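Local atomic coordinates of Non-reducing end beta-L-arabinofuranosidase (PDB entry 5MQO), a protein that probably hydrolyses glycosidic bonds of complex plant pectin, as a family GH127 glycoside hydrolase linked to aceric acidase activity. Residues 405-409 / 483-487; 191-196 / 238-244; 338-342 / 384-388. All blocks are in the same frame, centred on the assembly; numbering follows the deposited sequence.

Contact 1: 405-409 / 483-487; sequences AELVE and CNLYG
One turn of α-helix, 405-409, with E409 N hydrogen-bonded to A405 O at 3.1 Å, meets segment 483-487, the end of strand 480-483 and the loop after it, in a buried contact of 225 Å². The closest CA pairs are A405 with N484 at 6.4 Å and E409 with L485 at 6.7 Å, so the loop passes over the A405, V408 and E409 side of the helix. C483 ends the strand (phi/psi -90/108) and touches nothing on the helix. At N484 the backbone turns to -99/-52; its side chain (chi1 m) brings OD1 to 3.9 Å from A405 CB, while OD1 itself is hydrogen-bonded to Y560. L485 returns to an extended -118/110 and is the principal apolar partner: in the m,t rotamer its CD2 lies 3.8 Å from E409 CB, 4.4 Å from A405 O and 4.5 Å from V408 CG1. Y486 (-69/144, chi1 m) brings its N to 4.3 Å from E409 OE2, too long to bond. R534 is a shared polar partner: it forms salt bridges to E406 and E409, takes N484 O through NE and receives Y486 OH at its carbonyl. G487 (163/147) leads the loop away. The contact joins catalytic and middle domains: helix 402-416 has helix 382-399 behind A405 and V408, while the loop links strands 480-483 and 489-494 beside strand 529-535.

Contact 2: 191-196 / 238-244; sequences TYNLGH and NAICPSH
Segments 191-196 and 238-244 run side by side in the same sense, pairing T191 with N238 (CA-CA 6.3 Å), Y192 with C241 (5.7 Å) and G195 with H244 (5.0 Å), and bury 386 Å². Residues 192-196 are helical; 238-242 form a loop leading into helix 243-255, where N238 OD1 locally accepts A239 N at 2.7 Å. The backbones come closest at G195, whose CA lies 3.7 Å from H244 CD2 (chi1 m): a CB there would clash with that ring. T191 CG2 packs 3.4 Å from N238 O, and the Y192 ring edge (chi1 m) meets C241 CB, 3.8 Å from CD1. C241 SG makes an oblique sulfur-aromatic contact, 4.4 Å from the H196 ring centroid. T191 O lies 3.4 Å from H244 NE2. This is helix-start packing within the helical GH127 catalytic domain, a glycine permitting the close approach. Helix 212-230 flanks one side, giving L224 to T191 and a hydrogen bond between Y228 OH and H244 ND1; helix 102-117 meets H196.

Contact 3: 338-342 / 384-388; sequences TGACG and ANIGN
Two asparagine side chains on successive turns of helix 382-399 hold the non-regular loop 338-342, which follows helix 317-333 and leads to strand 347-349, burying 237 Å² between the segments. The helical backbone of 384-388 closes with N388 N to A384 O at 3.0 Å; the nearest CA pair across the contact is A340 with N385, 4.8 Å apart. G339 has a positive phi (88/-4) and G342 lies at 111/98, conformations that by themselves call for glycine; between them A340 (-78/155) and C341 (-132/135) are extended. N385, chi1 -46° (m), directs OD1 into the loop, where it accepts C341 N at 3.1 Å with a nearly straight N-H...O angle of 162°; the same OD1 lies 3.3 Å from A340 CA. Its ND2 is satisfied beyond the loop by S415 O and N380 O, so one side-chain amide bridges three backbone groups. N388, chi1 t, gives its ND2 to G339 O at 3.2 Å and a more bent 142°, and this ND2 also lies 3.7 Å from C341 SG (chi1 m). The A384 carbonyl, besides its helical bond, receives N301 ND2, and T338 O pairs with S415 OG; G342 is bonded through its backbone to N380. A384 CB packs 3.6 Å from C341 O. Helix 382-399 belongs to the (α/α)6-type catalytic domain. C383, preceding A384, is disulfide-linked to C458, consistent with the position of the zinc-cysteine catalytic site in GH127 relatives.

In the fold
Contacts 2 and 3 both lie within the GH127 catalytic domain, whereas contact 1 joins that domain to the middle domain. Contact 3 is the most central, its centre about 7 Å from the centre of the chain, against 11 Å for the centre of contact 1 and 20 Å for that of contact 2. It also directly follows C383 in sequence, at what is probably the cysteine site of GH127 relatives. Contacts 1 and 3 have centres 16 Å apart and nearest atoms about 4 Å apart; the consecutive helices 382-399 and 402-416 relate them, with V408 resting on N392 and W393, and N388 on C411. Contact 2 stands apart, its centre 20 Å from that of contact 3.

Contact 1: 405-409 / 483-487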
loop_
_atom_site.group_PDB
_atom_site.type_symbol
_atom_site.label_atom_id
_atom_site.label_comp_id
_atom_site.label_asym_id
_atom_site.label_seq_id
_atom_site.Cartn_x
_atom_site.Cartn_y
_atom_site.Cartn_z
ATOM N N ALA A 405 6.216 -8.995 3.142
ATOM C CA ALA A 405 4.992 -9.291 2.388
ATOM C C ALA A 405 3.674 -9.101 3.180
ATOM O O ALA A 405 2.664 -8.667 2.597
ATOM C CB ALA A 405 5.050 -10.688 1.780
ATOM N N GLU A 406 3.688 -9.421 4.472
ATOM C CA GLU A 406 2.538 -9.199 5.357
ATOM C C GLU A 406 2.089 -7.734 5.352
ATOM O O GLU A 406 0.892 -7.428 5.205
ATOM C CB GLU A 406 2.903 -9.617 6.788
ATOM C CG GLU A 406 1.765 -9.651 7.800
ATOM C CD GLU A 406 0.628 -10.575 7.426
ATOM O OE1 GLU A 406 0.879 -11.687 6.915
ATOM O OE2 GLU A 406 -0.537 -10.190 7.645
ATOM N N LEU A 407 3.061 -6.837 5.459
ATOM C CA LEU A 407 2.806 -5.396 5.454
ATOM C C LEU A 407 2.298 -4.857 4.143
ATOM O O LEU A 407 1.445 -3.956 4.137
ATOM C CB LEU A 407 4.054 -4.639 5.930
ATOM C CG LEU A 407 3.994 -4.771 7.468
ATOM C CD1 LEU A 407 5.327 -5.048 8.072
ATOM C CD2 LEU A 407 3.358 -3.541 8.095
ATOM N N VAL A 408 2.812 -5.398 3.039
ATOM C CA VAL A 408 2.266 -5.071 1.727
ATOM C C VAL A 408 0.772 -5.394 1.719
ATOM O O VAL A 408 -0.015 -4.570 1.275
ATOM C CB VAL A 408 3.019 -5.810 0.581
ATOM C CG1 VAL A 408 2.292 -5.678 -0.748
ATOM C CG2 VAL A 408 4.426 -5.254 0.422
ATOM N N GLU A 409 0.380 -6.568 2.230
ATOM C CA GLU A 409 -1.046 -6.984 2.199
ATOM C C GLU A 409 -1.910 -6.124 3.128
ATOM O O GLU A 409 -2.959 -5.595 2.701
ATOM C CB GLU A 409 -1.242 -8.466 2.567
ATOM C CG GLU A 409 -2.604 -9.062 2.175
ATOM C CD GLU A 409 -2.727 -10.554 2.493
ATOM O OE1 GLU A 409 -2.586 -10.901 3.692
ATOM O OE2 GLU A 409 -2.892 -11.386 1.557
ATOM N N CYS A 483 4.027 -17.242 -3.860
ATOM C CA CYS A 483 2.674 -16.692 -3.758
ATOM C C CYS A 483 2.624 -15.720 -2.569
ATOM O O CYS A 483 2.631 -16.142 -1.406
ATOM C CB CYS A 483 1.618 -17.793 -3.620
ATOM S SG CYS A 483 1.732 -19.078 -4.891
ATOM N N ASN A 484 2.552 -14.430 -2.888
ATOM C CA ASN A 484 2.541 -13.378 -1.907
ATOM C C ASN A 484 1.156 -12.818 -1.571
ATOM O O ASN A 484 0.812 -12.725 -0.402
ATOM C CB ASN A 484 3.470 -12.277 -2.384
ATOM C CG ASN A 484 4.915 -12.701 -2.319
ATOM O OD1 ASN A 484 5.378 -13.098 -1.271
ATOM N ND2 ASN A 484 5.623 -12.631 -3.433
ATOM N N LEU A 485 0.367 -12.421 -2.564
ATOM C CA LEU A 485 -0.992 -11.935 -2.286
ATOM C C LEU A 485 -1.991 -12.830 -2.941
ATOM O O LEU A 485 -2.110 -12.798 -4.159
ATOM C CB LEU A 485 -1.246 -10.508 -2.777
ATOM C CG LEU A 485 -0.412 -9.338 -2.238
ATOM C CD1 LEU A 485 -1.211 -8.047 -2.380
ATOM C CD2 LEU A 485 0.080 -9.542 -0.810
ATOM N N TYR A 486 -2.728 -13.578 -2.107
ATOM C CA TYR A 486 -3.757 -14.503 -2.552
ATOM C C TYR A 486 -4.962 -13.771 -3.140
ATOM O O TYR A 486 -5.361 -12.700 -2.674
ATOM C CB TYR A 486 -4.179 -15.468 -1.409
ATOM C CG TYR A 486 -3.005 -16.259 -0.839
ATOM C CD1 TYR A 486 -2.265 -17.119 -1.655
ATOM C CD2 TYR A 486 -2.618 -16.136 0.491
ATOM C CE1 TYR A 486 -1.169 -17.818 -1.177
ATOM C CE2 TYR A 486 -1.510 -16.842 0.980
ATOM C CZ TYR A 486 -0.786 -17.673 0.133
ATOM O OH TYR A 486 0.307 -18.387 0.551
ATOM N N GLY A 487 -5.545 -14.385 -4.163
ATOM C CA GLY A 487 -6.674 -13.832 -4.919
ATOM C C GLY A 487 -6.782 -14.589 -6.240
ATOM O O GLY A 487 -5.768 -15.033 -6.802
#

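Contact 2: 191-196 / 238-244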
loop_
_atom_site.group_PDB
_atom_site.type_symbol
_atom_site.label_atom_id
_atom_site.label_comp_id
_atom_site.label_asym_id
_atom_site.label_seq_id
_atom_site.Cartn_x
_atom_site.Cartn_y
_atom_site.Cartn_z
ATOM N N THR A 191 10.184 20.911 -11.948
ATOM C CA THR A 191 10.950 19.718 -12.111
ATOM C C THR A 191 10.188 18.549 -11.434
ATOM O O THR A 191 10.591 17.403 -11.563
ATOM C CB THR A 191 12.351 19.993 -11.481
ATOM O OG1 THR A 191 13.369 19.240 -12.142
ATOM C CG2 THR A 191 12.392 19.722 -9.975
ATOM N N TYR A 192 9.085 18.843 -10.734
ATOM C CA TYR A 192 8.329 17.847 -9.944
ATOM C C TYR A 192 7.534 16.933 -10.865
ATOM O O TYR A 192 7.414 15.725 -10.626
ATOM C CB TYR A 192 7.299 18.504 -8.995
ATOM C CG TYR A 192 7.790 19.569 -8.021
ATOM C CD1 TYR A 192 8.149 19.237 -6.708
ATOM C CD2 TYR A 192 7.830 20.929 -8.389
ATOM C CE1 TYR A 192 8.567 20.208 -5.807
ATOM C CE2 TYR A 192 8.249 21.906 -7.492
ATOM C CZ TYR A 192 8.613 21.543 -6.208
ATOM O OH TYR A 192 9.023 22.521 -5.340
ATOM N N ASN A 193 6.940 17.546 -11.886
ATOM C CA ASN A 193 6.219 16.830 -12.927
ATOM C C ASN A 193 7.088 15.854 -13.706
ATOM O O ASN A 193 6.608 14.812 -14.118
ATOM C CB ASN A 193 5.554 17.820 -13.888
ATOM C CG ASN A 193 4.279 18.413 -13.313
ATOM O OD1 ASN A 193 4.008 18.297 -12.114
ATOM N ND2 ASN A 193 3.474 19.032 -14.172
ATOM N N LEU A 194 8.360 16.182 -13.900
ATOM C CA LEU A 194 9.275 15.286 -14.603
ATOM C C LEU A 194 9.440 13.932 -13.957
ATOM O O LEU A 194 9.524 12.936 -14.659
ATOM C CB LEU A 194 10.655 15.928 -14.781
ATOM C CG LEU A 194 10.721 17.069 -15.802
ATOM C CD1 LEU A 194 12.169 17.268 -16.212
ATOM C CD2 LEU A 194 9.861 16.843 -17.046
ATOM N N GLY A 195 9.480 13.878 -12.639
ATOM C CA GLY A 195 9.629 12.606 -11.960
ATOM C C GLY A 195 8.519 11.607 -12.259
ATOM O O GLY A 195 8.748 10.390 -12.292
ATOM N N HIS A 196 7.314 12.124 -12.463
ATOM C CA HIS A 196 6.175 11.298 -12.751
ATOM C C HIS A 196 6.171 10.869 -14.191
ATOM O O HIS A 196 5.714 9.769 -14.501
ATOM C CB HIS A 196 4.897 12.030 -12.404
ATOM C CG HIS A 196 4.760 12.274 -10.944
ATOM N ND1 HIS A 196 4.656 11.242 -10.036
ATOM C CD2 HIS A 196 4.763 13.417 -10.225
ATOM C CE1 HIS A 196 4.579 11.743 -8.817
ATOM N NE2 HIS A 196 4.642 13.060 -8.904
ATOM N N ASN A 238 13.424 21.216 -5.147
ATOM C CA ASN A 238 13.507 20.341 -6.334
ATOM C C ASN A 238 13.106 18.861 -6.117
ATOM O O ASN A 238 12.329 18.309 -6.902
ATOM C CB ASN A 238 14.939 20.410 -6.875
ATOM C CG ASN A 238 15.995 20.315 -5.771
ATOM O OD1 ASN A 238 15.701 19.910 -4.643
ATOM N ND2 ASN A 238 17.226 20.694 -6.089
ATOM N N ALA A 239 13.633 18.247 -5.050
ATOM C CA ALA A 239 13.377 16.845 -4.694
ATOM C C ALA A 239 12.330 16.668 -3.581
ATOM O O ALA A 239 12.162 15.536 -3.126
ATOM C CB ALA A 239 14.679 16.154 -4.288
ATOM N N ILE A 240 11.642 17.749 -3.140
ATOM C CA ILE A 240 10.433 17.654 -2.241
ATOM C C ILE A 240 9.322 16.779 -2.912
ATOM O O ILE A 240 8.387 16.334 -2.224
ATOM C CB ILE A 240 9.907 19.059 -1.697
ATOM C CG1 ILE A 240 10.760 19.559 -0.509
ATOM C CG2 ILE A 240 8.444 19.010 -1.223
ATOM C CD1 ILE A 240 10.401 20.937 0.035
ATOM N N CYS A 241 9.433 16.533 -4.233
ATOM C CA CYS A 241 8.810 15.355 -4.852
ATOM C C CYS A 241 9.682 14.117 -4.571
ATOM O O CYS A 241 10.811 14.017 -5.080
ATOM C CB CYS A 241 8.595 15.521 -6.355
ATOM S SG CYS A 241 7.146 14.601 -6.906
ATOM N N PRO A 242 9.166 13.179 -3.748
ATOM C CA PRO A 242 9.941 11.995 -3.357
ATOM C C PRO A 242 9.733 10.765 -4.261
ATOM O O PRO A 242 10.420 9.757 -4.088
ATOM C CB PRO A 242 9.414 11.726 -1.958
ATOM C CG PRO A 242 7.955 12.078 -2.070
ATOM C CD PRO A 242 7.845 13.191 -3.075
ATOM N N SER A 243 8.772 10.848 -5.186
ATOM C CA SER A 243 8.666 9.949 -6.336
ATOM C C SER A 243 10.005 9.792 -7.060
ATOM O O SER A 243 10.343 8.715 -7.538
ATOM C CB SER A 243 7.660 10.525 -7.345
ATOM O OG SER A 243 8.123 11.764 -7.906
ATOM N N HIS A 244 10.731 10.900 -7.156
ATOM C CA HIS A 244 12.022 10.978 -7.847
ATOM C C HIS A 244 12.990 9.827 -7.574
ATOM O O HIS A 244 13.598 9.328 -8.510
ATOM C CB HIS A 244 12.741 12.301 -7.491
ATOM C CG HIS A 244 12.167 13.512 -8.163
ATOM N ND1 HIS A 244 12.888 14.676 -8.337
ATOM C CD2 HIS A 244 10.945 13.739 -8.705
ATOM C CE1 HIS A 244 12.132 15.568 -8.952
ATOM N NE2 HIS A 244 10.950 15.023 -9.190
#

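Contact 3: 338-342 / 384-388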
loop_
_atom_site.group_PDB
_atom_site.type_symbol
_atom_site.label_atom_id
_atom_site.label_comp_id
_atom_site.label_asym_id
_atom_site.label_seq_id
_atom_site.Cartn_x
_atom_site.Cartn_y
_atom_site.Cartn_z
ATOM N N THR A 338 -4.274 -0.829 10.593
ATOM C CA THR A 338 -4.572 -0.876 9.164
ATOM C C THR A 338 -3.372 -0.647 8.233
ATOM O O THR A 338 -3.530 -0.609 7.005
ATOM C CB THR A 338 -5.594 0.233 8.828
ATOM O OG1 THR A 338 -5.056 1.522 9.150
ATOM C CG2 THR A 338 -6.874 0.041 9.612
ATOM N N GLY A 339 -2.181 -0.473 8.803
ATOM C CA GLY A 339 -0.953 -0.182 8.019
ATOM C C GLY A 339 -0.711 1.300 7.752
ATOM O O GLY A 339 0.323 1.676 7.214
ATOM N N ALA A 340 -1.643 2.150 8.174
ATOM C CA ALA A 340 -1.597 3.555 7.797
ATOM C C ALA A 340 -0.560 4.247 8.646
ATOM O O ALA A 340 -0.248 3.772 9.733
ATOM C CB ALA A 340 -2.957 4.222 7.943
ATOM N N CYS A 341 -0.022 5.344 8.127
ATOM C CA CYS A 341 1.054 6.027 8.765
ATOM C C CYS A 341 0.778 7.537 8.854
ATOM O O CYS A 341 0.379 8.166 7.878
ATOM C CB CYS A 341 2.352 5.739 8.000
ATOM S SG CYS A 341 2.819 3.983 7.929
ATOM N N GLY A 342 1.037 8.104 10.026
ATOM C CA GLY A 342 0.945 9.522 10.251
ATOM C C GLY A 342 -0.228 9.824 11.161
ATOM O O GLY A 342 -1.356 9.915 10.717
ATOM N N ALA A 384 0.681 8.100 2.079
ATOM C CA ALA A 384 1.657 7.682 3.103
ATOM C C ALA A 384 1.552 6.181 3.286
ATOM O O ALA A 384 2.563 5.496 3.541
ATOM C CB ALA A 384 1.402 8.384 4.445
ATOM N N ASN A 385 0.317 5.691 3.159
ATOM C CA ASN A 385 0.009 4.290 3.384
ATOM C C ASN A 385 0.503 3.484 2.152
ATOM O O ASN A 385 1.068 2.421 2.286
ATOM C CB ASN A 385 -1.480 4.130 3.638
ATOM C CG ASN A 385 -2.034 5.164 4.630
ATOM O OD1 ASN A 385 -1.285 5.804 5.362
ATOM N ND2 ASN A 385 -3.357 5.344 4.635
ATOM N N ILE A 386 0.346 4.061 0.966
ATOM C CA ILE A 386 0.929 3.535 -0.274
ATOM C C ILE A 386 2.446 3.540 -0.174
ATOM O O ILE A 386 3.109 2.681 -0.736
ATOM C CB ILE A 386 0.495 4.376 -1.512
ATOM C CG1 ILE A 386 -1.013 4.222 -1.744
ATOM C CG2 ILE A 386 1.294 4.001 -2.776
ATOM C CD1 ILE A 386 -1.594 5.137 -2.799
ATOM N N GLY A 387 2.984 4.548 0.496
ATOM C CA GLY A 387 4.414 4.637 0.715
ATOM C C GLY A 387 4.926 3.483 1.552
ATOM O O GLY A 387 5.884 2.825 1.174
ATOM N N ASN A 388 4.277 3.241 2.687
ATOM C CA ASN A 388 4.624 2.114 3.548
ATOM C C ASN A 388 4.509 0.785 2.764
ATOM O O ASN A 388 5.323 -0.120 2.957
ATOM C CB ASN A 388 3.714 2.089 4.764
ATOM C CG ASN A 388 4.215 1.170 5.870
ATOM O OD1 ASN A 388 5.424 1.011 6.110
ATOM N ND2 ASN A 388 3.270 0.590 6.595
#